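Local coordinates for D-2-hydroxyacid dehydrogensase protein (Ketogulonicigenium vulgare, PDB 4LSW) that probably catalyses the NAD(P)-dependent, reversible interconversion of D-2-hydroxyacids and the corresponding 2-oxoacids, at residues A57-I62 / L83-E88; G149-G154 / S172-A177. All coordinates share one frame; numbering follows the deposited sequence.

Contact 1 of 2, residues A57-I62 / L83-E88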
ATOM      1  N   ALA A  57      10.442  12.690  -7.612  1.00 12.61           N
ATOM      2  CA  ALA A  57      11.315  13.465  -8.484  1.00 13.28           C
ATOM      3  C   ALA A  57      11.080  14.933  -8.181  1.00 15.30           C
ATOM      4  O   ALA A  57       9.991  15.446  -8.419  1.00 14.99           O
ATOM      5  CB  ALA A  57      11.013  13.176  -9.944  1.00 13.81           C
ATOM      6  N   SER A  58      12.092  15.607  -7.644  1.00 12.47           N
ATOM      7  CA  SER A  58      11.927  16.994  -7.220  1.00 12.84           C
ATOM      8  C   SER A  58      11.997  17.972  -8.381  1.00 13.11           C
ATOM      9  O   SER A  58      12.484  17.637  -9.468  1.00 12.41           O
ATOM     10  CB  SER A  58      12.999  17.373  -6.198  1.00 15.15           C
ATOM     11  OG  SER A  58      14.279  17.391  -6.814  1.00 16.07           O
ATOM     12  N   ARG A  59      11.515  19.188  -8.139  1.00 13.31           N
ATOM     13  CA  ARG A  59      11.640  20.266  -9.112  1.00 14.21           C
ATOM     14  C   ARG A  59      13.094  20.493  -9.522  1.00 15.16           C
ATOM     15  O   ARG A  59      13.389  20.657 -10.695  1.00 13.95           O
ATOM     16  CB  ARG A  59      11.036  21.561  -8.557  1.00 15.80           C
ATOM     17  CG  ARG A  59      11.241  22.756  -9.473  1.00 19.19           C
ATOM     18  CD  ARG A  59      10.522  24.002  -8.967  1.00 20.59           C
ATOM     19  NE  ARG A  59       9.068  23.871  -9.025  1.00 19.56           N
ATOM     20  CZ  ARG A  59       8.337  24.166 -10.093  1.00 17.85           C
ATOM     21  NH1 ARG A  59       8.928  24.597 -11.200  1.00 21.01           N
ATOM     22  NH2 ARG A  59       7.018  24.024 -10.060  1.00 22.16           N
ATOM     23  N   ALA A  60      14.005  20.488  -8.553  1.00 15.58           N
ATOM     24  CA  ALA A  60      15.407  20.748  -8.860  1.00 16.04           C
ATOM     25  C   ALA A  60      15.972  19.650  -9.759  1.00 14.54           C
ATOM     26  O   ALA A  60      16.750  19.922 -10.670  1.00 14.17           O
ATOM     27  CB  ALA A  60      16.224  20.894  -7.590  1.00 19.00           C
ATOM     28  N   LEU A  61      15.575  18.407  -9.504  1.00 12.46           N
ATOM     29  CA  LEU A  61      16.025  17.304 -10.342  1.00 10.88           C
ATOM     30  C   LEU A  61      15.479  17.441 -11.763  1.00 11.42           C
ATOM     31  O   LEU A  61      16.201  17.260 -12.747  1.00 12.52           O
ATOM     32  CB  LEU A  61      15.592  15.974  -9.741  1.00 12.05           C
ATOM     33  CG  LEU A  61      15.956  14.798 -10.634  1.00 14.27           C
ATOM     34  CD1 LEU A  61      17.473  14.712 -10.782  1.00 14.74           C
ATOM     35  CD2 LEU A  61      15.376  13.499 -10.101  1.00 14.02           C
ATOM     36  N   ILE A  62      14.195  17.759 -11.862  1.00 10.87           N
ATOM     37  CA  ILE A  62      13.557  17.996 -13.149  1.00 12.62           C
ATOM     38  C   ILE A  62      14.252  19.133 -13.903  1.00 12.26           C
ATOM     39  O   ILE A  62      14.486  19.030 -15.109  1.00 13.20           O
ATOM     40  CB  ILE A  62      12.050  18.272 -12.951  1.00 10.55           C
ATOM     41  CG1 ILE A  62      11.347  16.979 -12.526  1.00 11.35           C
ATOM     42  CG2 ILE A  62      11.432  18.838 -14.213  1.00 14.17           C
ATOM     43  CD1 ILE A  62       9.981  17.182 -11.893  1.00 11.48           C
ATOM     44  N   LEU A  83       4.372  17.298  -9.488  1.00 15.06           N
ATOM     45  CA  LEU A  83       3.466  17.321 -10.628  1.00 15.64           C
ATOM     46  C   LEU A  83       3.375  18.691 -11.289  1.00 16.26           C
ATOM     47  O   LEU A  83       3.238  18.778 -12.507  1.00 16.70           O
ATOM     48  CB  LEU A  83       2.069  16.841 -10.226  1.00 16.49           C
ATOM     49  CG  LEU A  83       1.933  15.437  -9.639  1.00 17.83           C
ATOM     50  CD1 LEU A  83       0.459  15.049  -9.560  1.00 22.95           C
ATOM     51  CD2 LEU A  83       2.728  14.421 -10.450  1.00 18.49           C
ATOM     52  N   ALA A  84       3.446  19.753 -10.492  1.00 18.58           N
ATOM     53  CA  ALA A  84       3.405  21.108 -11.033  1.00 18.81           C
ATOM     54  C   ALA A  84       4.592  21.356 -11.966  1.00 20.17           C
ATOM     55  O   ALA A  84       4.449  21.957 -13.033  1.00 20.97           O
ATOM     56  CB  ALA A  84       3.369  22.140  -9.911  1.00 23.57           C
ATOM     57  N   ALA A  85       5.767  20.887 -11.554  1.00 15.17           N
ATOM     58  CA  ALA A  85       6.961  21.006 -12.376  1.00 16.02           C
ATOM     59  C   ALA A  85       6.781  20.218 -13.669  1.00 15.11           C
ATOM     60  O   ALA A  85       7.180  20.664 -14.738  1.00 18.85           O
ATOM     61  CB  ALA A  85       8.184  20.512 -11.606  1.00 16.34           C
ATOM     62  N   CYS A  86       6.172  19.044 -13.564  1.00 14.05           N
ATOM     63  CA  CYS A  86       5.928  18.226 -14.740  1.00 12.23           C
ATOM     64  C   CYS A  86       4.989  18.920 -15.718  1.00 14.63           C
ATOM     65  O   CYS A  86       5.283  19.010 -16.904  1.00 16.17           O
ATOM     66  CB  CYS A  86       5.368  16.859 -14.348  1.00 12.83           C
ATOM     67  SG  CYS A  86       6.584  15.774 -13.564  1.00 14.33           S
ATOM     68  N   ARG A  87       3.864  19.413 -15.212  1.00 17.61           N
ATOM     69  CA  ARG A  87       2.867  20.023 -16.079  1.00 19.09           C
ATOM     70  C   ARG A  87       3.343  21.326 -16.713  1.00 19.29           C
ATOM     71  O   ARG A  87       2.942  21.653 -17.829  1.00 22.33           O
ATOM     72  CB  ARG A  87       1.552  20.220 -15.331  1.00 18.55           C
ATOM     73  CG  ARG A  87       0.859  18.905 -15.015  1.00 16.93           C
ATOM     74  CD  ARG A  87      -0.565  19.127 -14.552  1.00 20.87           C
ATOM     75  NE  ARG A  87      -1.244  17.874 -14.233  1.00 21.07           N
ATOM     76  CZ  ARG A  87      -1.371  17.381 -13.005  1.00 22.53           C
ATOM     77  NH1 ARG A  87      -0.866  18.037 -11.969  1.00 23.79           N
ATOM     78  NH2 ARG A  87      -2.013  16.234 -12.813  1.00 23.62           N
ATOM     79  N   GLU A  88       4.201  22.061 -16.008  1.00 19.26           N
ATOM     80  CA  GLU A  88       4.821  23.258 -16.575  1.00 20.72           C
ATOM     81  C   GLU A  88       5.634  22.907 -17.811  1.00 22.91           C
ATOM     82  O   GLU A  88       5.732  23.704 -18.744  1.00 26.25           O
ATOM     83  CB  GLU A  88       5.764  23.918 -15.564  1.00 22.47           C
ATOM     84  CG  GLU A  88       5.107  24.660 -14.419  1.00 23.99           C
ATOM     85  CD  GLU A  88       6.102  25.022 -13.328  1.00 27.56           C
ATOM     86  OE1 GLU A  88       7.315  24.786 -13.520  1.00 27.22           O
ATOM     87  OE2 GLU A  88       5.667  25.530 -12.273  1.00 30.06           O
TER
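Two short helices, 59-63 and 83-89, which pack side by side over strand 70-74 of the six-stranded mixed sheet, are joined here through the side chains of Arg59 and Ile62 from the first and Ala85, Cys86 and Glu88 from the second. The polar half is a two-pronged salt bridge. Arg59 grips Glu88 end-on: NH1 of Arg59 donates to OE1 of Glu88 at 2.8 Å, an N-H...O angle of 166°, while NH2 of Arg59 reaches OE2 of Glu88 at 3.0 Å. The two bonds differ in geometry. OE1 is met on its syn side and lies near the guanidinium plane, whereas OE2 is approached from above the carboxylate plane; the two flat groups are turned 44° apart. CG of Arg59 is anti to the backbone N (chi1 175°), chi2 continues the extension, and the chain bends only at chi3. Its guanidinium lies with one face over Ala85, whose CB is 4.0 Å from Arg59 CZ. The CB of Ala85 is shared, since CD1 of Ile62 also packs on it at 3.8 Å. CD1 of Ile62 also touches SG of Cys86 at 4.0 Å, giving a small apolar patch beside the ion pair. An alanine in place of Arg59 would probably leave the Glu88 carboxylate without its paired cation and the CB of Ala85 uncovered on that side. Ser58 caps the first helix through OG, which accepts from Leu61 N at 3.2 Å. Asp82 forms a weak, long ion pair with Arg59 NE and also accepts from Ala85 N. On the side facing the sheet, Ile62 and Cys86 both rest on Ile71 of strand 70-74, while Leu61 packs against Leu39 of helix 35-42.

Contact 2 of 2, residues G149-G154 / S172-A177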
ATOM      1  N   GLY A 149     -16.760  -4.502   8.038  1.00  5.09           N
ATOM      2  CA  GLY A 149     -16.887  -3.225   7.366  1.00  5.67           C
ATOM      3  C   GLY A 149     -15.633  -2.952   6.569  1.00  3.86           C
ATOM      4  O   GLY A 149     -14.530  -3.273   7.008  1.00  4.92           O
ATOM      5  N   VAL A 150     -15.808  -2.355   5.400  1.00  4.95           N
ATOM      6  CA  VAL A 150     -14.686  -1.982   4.552  1.00  4.90           C
ATOM      7  C   VAL A 150     -14.692  -0.468   4.359  1.00  4.94           C
ATOM      8  O   VAL A 150     -15.636   0.095   3.781  1.00  5.38           O
ATOM      9  CB  VAL A 150     -14.738  -2.722   3.208  1.00  5.54           C
ATOM     10  CG1 VAL A 150     -13.541  -2.373   2.334  1.00  6.77           C
ATOM     11  CG2 VAL A 150     -14.798  -4.237   3.446  1.00  5.29           C
ATOM     12  N   LEU A 151     -13.643   0.185   4.860  1.00  4.77           N
ATOM     13  CA  LEU A 151     -13.511   1.640   4.799  1.00  4.76           C
ATOM     14  C   LEU A 151     -12.688   2.003   3.570  1.00  5.69           C
ATOM     15  O   LEU A 151     -11.462   1.833   3.543  1.00  7.80           O
ATOM     16  CB  LEU A 151     -12.864   2.169   6.078  1.00  6.01           C
ATOM     17  CG  LEU A 151     -12.654   3.677   6.145  1.00  6.07           C
ATOM     18  CD1 LEU A 151     -13.974   4.406   5.922  1.00  9.07           C
ATOM     19  CD2 LEU A 151     -12.077   4.037   7.488  1.00 10.12           C
ATOM     20  N   GLY A 152     -13.386   2.460   2.536  1.00  6.04           N
ATOM     21  CA  GLY A 152     -12.784   2.678   1.230  1.00  7.01           C
ATOM     22  C   GLY A 152     -13.051   1.479   0.343  1.00  7.94           C
ATOM     23  O   GLY A 152     -12.431   0.429   0.525  1.00  8.87           O
ATOM     24  N   LEU A 153     -13.978   1.622  -0.598  1.00  8.48           N
ATOM     25  CA  LEU A 153     -14.325   0.508  -1.480  1.00  6.20           C
ATOM     26  C   LEU A 153     -13.911   0.783  -2.927  1.00  6.81           C
ATOM     27  O   LEU A 153     -14.724   0.726  -3.854  1.00  8.51           O
ATOM     28  CB  LEU A 153     -15.814   0.167  -1.378  1.00  6.08           C
ATOM     29  CG  LEU A 153     -16.099  -1.275  -1.809  1.00  5.51           C
ATOM     30  CD1 LEU A 153     -15.861  -2.245  -0.658  1.00  6.16           C
ATOM     31  CD2 LEU A 153     -17.506  -1.397  -2.360  1.00  7.73           C
ATOM     32  N   GLY A 154     -12.628   1.101  -3.092  1.00  7.74           N
ATOM     33  CA  GLY A 154     -12.005   1.175  -4.399  1.00  7.66           C
ATOM     34  C   GLY A 154     -11.528  -0.208  -4.805  1.00  8.22           C
ATOM     35  O   GLY A 154     -12.098  -1.207  -4.377  1.00  9.00           O
ATOM     36  N   SER A 172     -20.604  -4.391   5.117  1.00  5.76           N
ATOM     37  CA  SER A 172     -20.942  -2.999   4.857  1.00  5.73           C
ATOM     38  C   SER A 172     -19.679  -2.243   4.476  1.00  6.53           C
ATOM     39  O   SER A 172     -18.565  -2.723   4.667  1.00  4.62           O
ATOM     40  CB  SER A 172     -21.567  -2.374   6.097  1.00  6.58           C
ATOM     41  OG  SER A 172     -20.783  -2.673   7.240  1.00  8.19           O
ATOM     42  N   TYR A 173     -19.850  -1.044   3.942  1.00  5.84           N
ATOM     43  CA  TYR A 173     -18.698  -0.256   3.535  1.00  5.02           C
ATOM     44  C   TYR A 173     -19.024   1.218   3.595  1.00  5.34           C
ATOM     45  O   TYR A 173     -20.196   1.607   3.573  1.00  6.03           O
ATOM     46  CB  TYR A 173     -18.257  -0.624   2.114  1.00  4.76           C
ATOM     47  CG  TYR A 173     -19.199  -0.170   1.015  1.00  4.94           C
ATOM     48  CD1 TYR A 173     -20.342  -0.893   0.700  1.00  4.92           C
ATOM     49  CD2 TYR A 173     -18.932   0.980   0.280  1.00  5.38           C
ATOM     50  CE1 TYR A 173     -21.208  -0.475  -0.323  1.00  6.36           C
ATOM     51  CE2 TYR A 173     -19.778   1.401  -0.738  1.00  4.64           C
ATOM     52  CZ  TYR A 173     -20.910   0.668  -1.039  1.00  4.93           C
ATOM     53  OH  TYR A 173     -21.742   1.109  -2.061  1.00  6.62           O
ATOM     54  N   SER A 174     -17.974   2.030   3.688  1.00  4.09           N
ATOM     55  CA  SER A 174     -18.122   3.477   3.613  1.00  6.39           C
ATOM     56  C   SER A 174     -17.158   4.033   2.579  1.00  6.44           C
ATOM     57  O   SER A 174     -16.060   3.523   2.410  1.00  6.78           O
ATOM     58  CB  SER A 174     -17.858   4.113   4.968  1.00  7.90           C
ATOM     59  OG  SER A 174     -18.132   5.513   4.930  1.00  8.87           O
ATOM     60  N   ASP A 175     -17.600   5.061   1.859  1.00  6.96           N
ATOM     61  CA  ASP A 175     -16.777   5.744   0.871  1.00  6.64           C
ATOM     62  C   ASP A 175     -17.450   7.086   0.625  1.00 10.29           C
ATOM     63  O   ASP A 175     -18.423   7.410   1.304  1.00  8.78           O
ATOM     64  CB  ASP A 175     -16.664   4.914  -0.417  1.00  8.37           C
ATOM     65  CG  ASP A 175     -15.358   5.146  -1.162  1.00 12.14           C
ATOM     66  OD1 ASP A 175     -14.929   6.312  -1.301  1.00 13.70           O
ATOM     67  OD2 ASP A 175     -14.753   4.144  -1.605  1.00 10.69           O
ATOM     68  N   ILE A 176     -16.919   7.852  -0.325  1.00 11.02           N
ATOM     69  CA  ILE A 176     -17.461   9.171  -0.657  1.00 11.84           C
ATOM     70  C   ILE A 176     -18.860   9.074  -1.274  1.00 11.53           C
ATOM     71  O   ILE A 176     -19.668  10.005  -1.174  1.00 10.95           O
ATOM     72  CB  ILE A 176     -16.512   9.944  -1.604  1.00 15.92           C
ATOM     73  CG1 ILE A 176     -16.850  11.437  -1.606  1.00 21.55           C
ATOM     74  CG2 ILE A 176     -16.544   9.371  -3.016  1.00 18.74           C
ATOM     75  CD1 ILE A 176     -16.761  12.065  -0.233  1.00 24.27           C
ATOM     76  N   ALA A 177     -19.143   7.949  -1.925  1.00 10.52           N
ATOM     77  CA  ALA A 177     -20.453   7.688  -2.508  1.00  9.63           C
ATOM     78  C   ALA A 177     -20.642   6.188  -2.656  1.00  9.17           C
ATOM     79  O   ALA A 177     -19.657   5.439  -2.640  1.00 10.70           O
ATOM     80  CB  ALA A 177     -20.566   8.361  -3.876  1.00 10.29           C
TER
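Leu153 lies across the Tyr173 ring, the two side chains crossing at about a right angle. CD2 of Leu153 sits 3.8 Å from the centroid of the Tyr173 ring and only 11° off the ring normal, a CH-pi contact over the face. CB of Leu153 adds a second touch, 3.6 Å from CD2 of Tyr173. The ring takes this place with CG between the backbone N and the carbonyl carbon (chi1 71°), and its hydroxyl is hydrogen-bonded to Lys179 N. CB of Tyr173 also lies 4.2 Å from CB of Val150, on the same face of the sheet. On the face bearing Leu151 and Ser174, CD1 of Leu151 approaches CB of Ser174 at 4.0 Å, while OG of Ser174 bonds to the carbonyl of Val188.

These side chains project from parallel strands 147-151 and 170-174, the two strands of a beta-alpha-beta unit through helix 155-165. Their backbones are laced by Val150 N to Ser172 O, Ser174 N to Val150 O and Gly152 N to Ser174 O. Gly152 and Gly154 are consistent with the first two glycines of a Rossmann-type GxGxxG motif, which in this family probably lines the dinucleotide site. At its positive phi, a side chain at Gly152 would collide with the carbonyl oxygen of Leu151.

Past the strand ends, Asp175 bridges the two turns. OD2 of Asp175 accepts from Leu153 N at 2.8 Å, met on the anti side and 31° out of the carboxylate plane. OD1 of Asp175 uses its anti lone pair for Ile176 N, 2.7 Å away, and these two bonds limit how the carboxylate can turn.

Overall arrangement
Contacts 1 and 2 are in series along the chain: 57-62 / 83-88 closes before 149-154 / 172-177 opens. Their centres are about 33 Å apart and their nearest atoms about 19 Å, so they do not touch. The two lie at different sheets. Contact 1 joins helices beside the six-stranded mixed sheet, whereas contact 2 lies within the seven-stranded parallel sheet, in the family's NAD-binding region. From the centre of the chain, the centre of contact 1 is about 24 Å away and that of contact 2 about 17 Å. By its glycine pattern, contact 2 is probably the one close to the dinucleotide site; contact 1 packs two helices over the mixed sheet, well apart from that region.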